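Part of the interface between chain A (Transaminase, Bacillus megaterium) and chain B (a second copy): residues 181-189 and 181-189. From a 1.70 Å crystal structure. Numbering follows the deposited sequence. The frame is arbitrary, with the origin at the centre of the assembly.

Chain A 181-189: PGSSYNSAV
Chain B (181-189) PGSSYNSAV

The two copies of this loop run antiparallel past each other: Gly182(A) CA lies 5.7 Å from Ala188(B) CA, Ala188(A) CA 5.7 Å from Gly182(B) CA, and Asn186(A) CA 5.8 Å from Asn186(B) CA; 379 Å² is buried, yet no direct hydrogen bond crosses. The backbone of Gly182(A), phi/psi 89/-12, calls for glycine: a CB would jam against the preceding carbonyl and crowd Ala188(B) CB. Its O receives a hydrogen bond from a water (3.2 Å) that accepts from Ala188(B) N (3.3 Å). The CA-to-CB bonds of Ser183(A) and Ser184(A) point away, but Ser184(A) N donates to a second water (3.0 Å), weakly bonded by Asn186(B) ND2 (3.5 Å). Tyr185(A) is extended (-168/168; chi1 p). Its O lies 2.5 Å from Asn186(B) OD1, a close approach of two acceptors. Asn186(B), in a type II turn from Ser184(B) to Ser187(B), buries most, 101 Å²; its CA-to-CB bond points toward chain A (chi1 -141°, chi2 113°), its positive phi (75/-15) is one asparagine tolerates better than most residues, and its ND2 is 2.7 Å from Gly182(A) O, at an angle too poor for a hydrogen bond. Asn186(A) (-156/124; chi1 t, chi2 -67°) opens a type I turn to Val189(A), closed by Val189(A) N donating to Asn186(A) O (3.2 Å); its OD1 accepts from Ala188(A) N (3.0 Å) and from a third water (3.1 Å), which also donates to Gly182(B) O (2.8 Å). Ser187(A) (-74/-13) brings its C 3.6 Å from Tyr185(B) CD2. Ala188(A) (-85/3) sets its small CB over the face of Tyr185(B) (-62/138; chi1 m, chi2 49°), 3.8 Å from the ring centroid, a CH-pi contact. Val189(A) does not touch the chain B stretch.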

# COMPACT_ATOMS: atom_id res chain seq x y z
N PRO A 181 0.62 10.47 8.29
CA PRO A 181 1.61 9.64 7.62
C PRO A 181 1.21 8.18 7.56
O PRO A 181 0.78 7.60 8.56
CB PRO A 181 2.88 9.79 8.48
CG PRO A 181 2.70 11.12 9.16
CD PRO A 181 1.23 11.24 9.41
N GLY A 182 1.31 7.61 6.36
CA GLY A 182 0.99 6.20 6.20
C GLY A 182 -0.49 5.98 5.88
O GLY A 182 -0.86 4.87 5.49
N SER A 183 -1.29 7.03 6.05
CA SER A 183 -2.76 7.05 5.84
C SER A 183 -3.27 8.28 5.08
O SER A 183 -4.33 8.80 5.41
CB SER A 183 -3.50 7.01 7.18
OG SER A 183 -3.02 5.97 8.02
N SER A 184 -2.55 8.74 4.05
CA SER A 184 -2.96 9.94 3.30
C SER A 184 -3.38 9.68 1.86
O SER A 184 -3.70 10.62 1.11
CB SER A 184 -1.86 11.00 3.36
OG SER A 184 -0.67 10.51 2.76
N TYR A 185 -3.39 8.41 1.48
CA TYR A 185 -3.91 7.94 0.18
C TYR A 185 -3.98 6.43 0.33
O TYR A 185 -3.44 5.90 1.30
CB TYR A 185 -2.99 8.34 -1.00
CG TYR A 185 -1.53 7.97 -0.76
CD1 TYR A 185 -1.06 6.68 -1.02
CD2 TYR A 185 -0.63 8.91 -0.23
CE1 TYR A 185 0.26 6.33 -0.77
CE2 TYR A 185 0.69 8.56 0.02
CZ TYR A 185 1.12 7.28 -0.25
OH TYR A 185 2.42 6.96 0.02
N ASN A 186 -4.65 5.76 -0.61
CA ASN A 186 -4.76 4.30 -0.57
C ASN A 186 -5.04 3.79 -1.98
O ASN A 186 -6.00 4.23 -2.64
CB ASN A 186 -5.89 3.85 0.36
CG ASN A 186 -5.71 2.44 0.86
OD1 ASN A 186 -5.78 1.50 0.09
ND2 ASN A 186 -5.43 2.29 2.15
N SER A 187 -4.17 2.89 -2.42
CA SER A 187 -4.20 2.35 -3.77
C SER A 187 -5.35 1.36 -3.98
O SER A 187 -5.66 1.00 -5.13
CB SER A 187 -2.86 1.69 -4.12
OG SER A 187 -1.81 2.67 -4.26
N ALA A 188 -5.97 0.92 -2.89
CA ALA A 188 -7.16 0.02 -2.98
C ALA A 188 -8.46 0.78 -3.17
O ALA A 188 -9.55 0.19 -3.15
CB ALA A 188 -7.28 -0.90 -1.79
N VAL A 189 -8.34 2.10 -3.29
CA VAL A 189 -9.47 2.93 -3.62
C VAL A 189 -9.16 3.77 -4.86
O VAL A 189 -8.05 4.32 -5.02
CB VAL A 189 -9.88 3.83 -2.42
CG1 VAL A 189 -10.94 4.84 -2.81
CG2 VAL A 189 -10.39 2.96 -1.27
N PRO B 181 -9.64 -9.06 0.62
CA PRO B 181 -8.81 -8.51 -0.45
C PRO B 181 -8.58 -7.01 -0.27
O PRO B 181 -9.50 -6.28 0.09
CB PRO B 181 -9.67 -8.74 -1.71
CG PRO B 181 -10.50 -9.93 -1.37
CD PRO B 181 -10.81 -9.80 0.09
N GLY B 182 -7.35 -6.56 -0.49
CA GLY B 182 -7.10 -5.13 -0.52
C GLY B 182 -6.87 -4.47 0.83
O GLY B 182 -6.52 -3.29 0.89
N SER B 183 -7.06 -5.24 1.91
CA SER B 183 -7.10 -4.67 3.27
C SER B 183 -5.73 -4.21 3.76
O SER B 183 -5.62 -3.48 4.74
CB SER B 183 -7.72 -5.67 4.25
OG SER B 183 -6.86 -6.80 4.43
N SER B 184 -4.68 -4.66 3.08
CA SER B 184 -3.32 -4.36 3.50
C SER B 184 -2.59 -3.51 2.47
O SER B 184 -1.38 -3.33 2.58
CB SER B 184 -2.53 -5.64 3.80
OG SER B 184 -1.42 -5.36 4.63
N TYR B 185 -3.30 -3.00 1.48
CA TYR B 185 -2.71 -2.01 0.59
C TYR B 185 -2.37 -0.84 1.51
O TYR B 185 -3.17 -0.50 2.38
CB TYR B 185 -3.72 -1.49 -0.44
CG TYR B 185 -4.03 -2.36 -1.64
CD1 TYR B 185 -4.35 -3.70 -1.51
CD2 TYR B 185 -4.05 -1.80 -2.93
CE1 TYR B 185 -4.68 -4.46 -2.65
CE2 TYR B 185 -4.39 -2.55 -4.05
CZ TYR B 185 -4.70 -3.88 -3.90
OH TYR B 185 -5.00 -4.64 -5.04
N ASN B 186 -1.21 -0.24 1.33
CA ASN B 186 -0.86 0.95 2.10
C ASN B 186 -0.48 0.73 3.58
O ASN B 186 0.07 1.66 4.19
CB ASN B 186 -2.03 1.93 2.05
CG ASN B 186 -1.60 3.37 1.92
OD1 ASN B 186 -1.85 4.00 0.90
ND2 ASN B 186 -0.99 3.92 2.95
N SER B 187 -0.76 -0.44 4.16
CA SER B 187 -0.52 -0.62 5.62
C SER B 187 0.92 -0.28 5.96
O SER B 187 1.84 -0.65 5.26
CB SER B 187 -0.94 -2.00 6.16
OG SER B 187 -0.32 -3.08 5.49
N ALA B 188 1.12 0.48 7.03
CA ALA B 188 2.47 0.86 7.40
C ALA B 188 2.81 0.21 8.77
O ALA B 188 2.88 0.90 9.76
CB ALA B 188 2.51 2.37 7.48
N VAL B 189 2.91 -1.10 8.81
CA VAL B 189 3.00 -1.86 10.06
C VAL B 189 4.08 -2.91 9.94
O VAL B 189 4.19 -3.63 8.91
CB VAL B 189 1.65 -2.54 10.45
CG1 VAL B 189 1.80 -3.49 11.65
CG2 VAL B 189 0.57 -1.48 10.69
O HOH W 1 -1.55 2.34 7.31
O HOH W 2 -0.15 7.29 2.98
O HOH W 3 -7.31 -0.70 1.58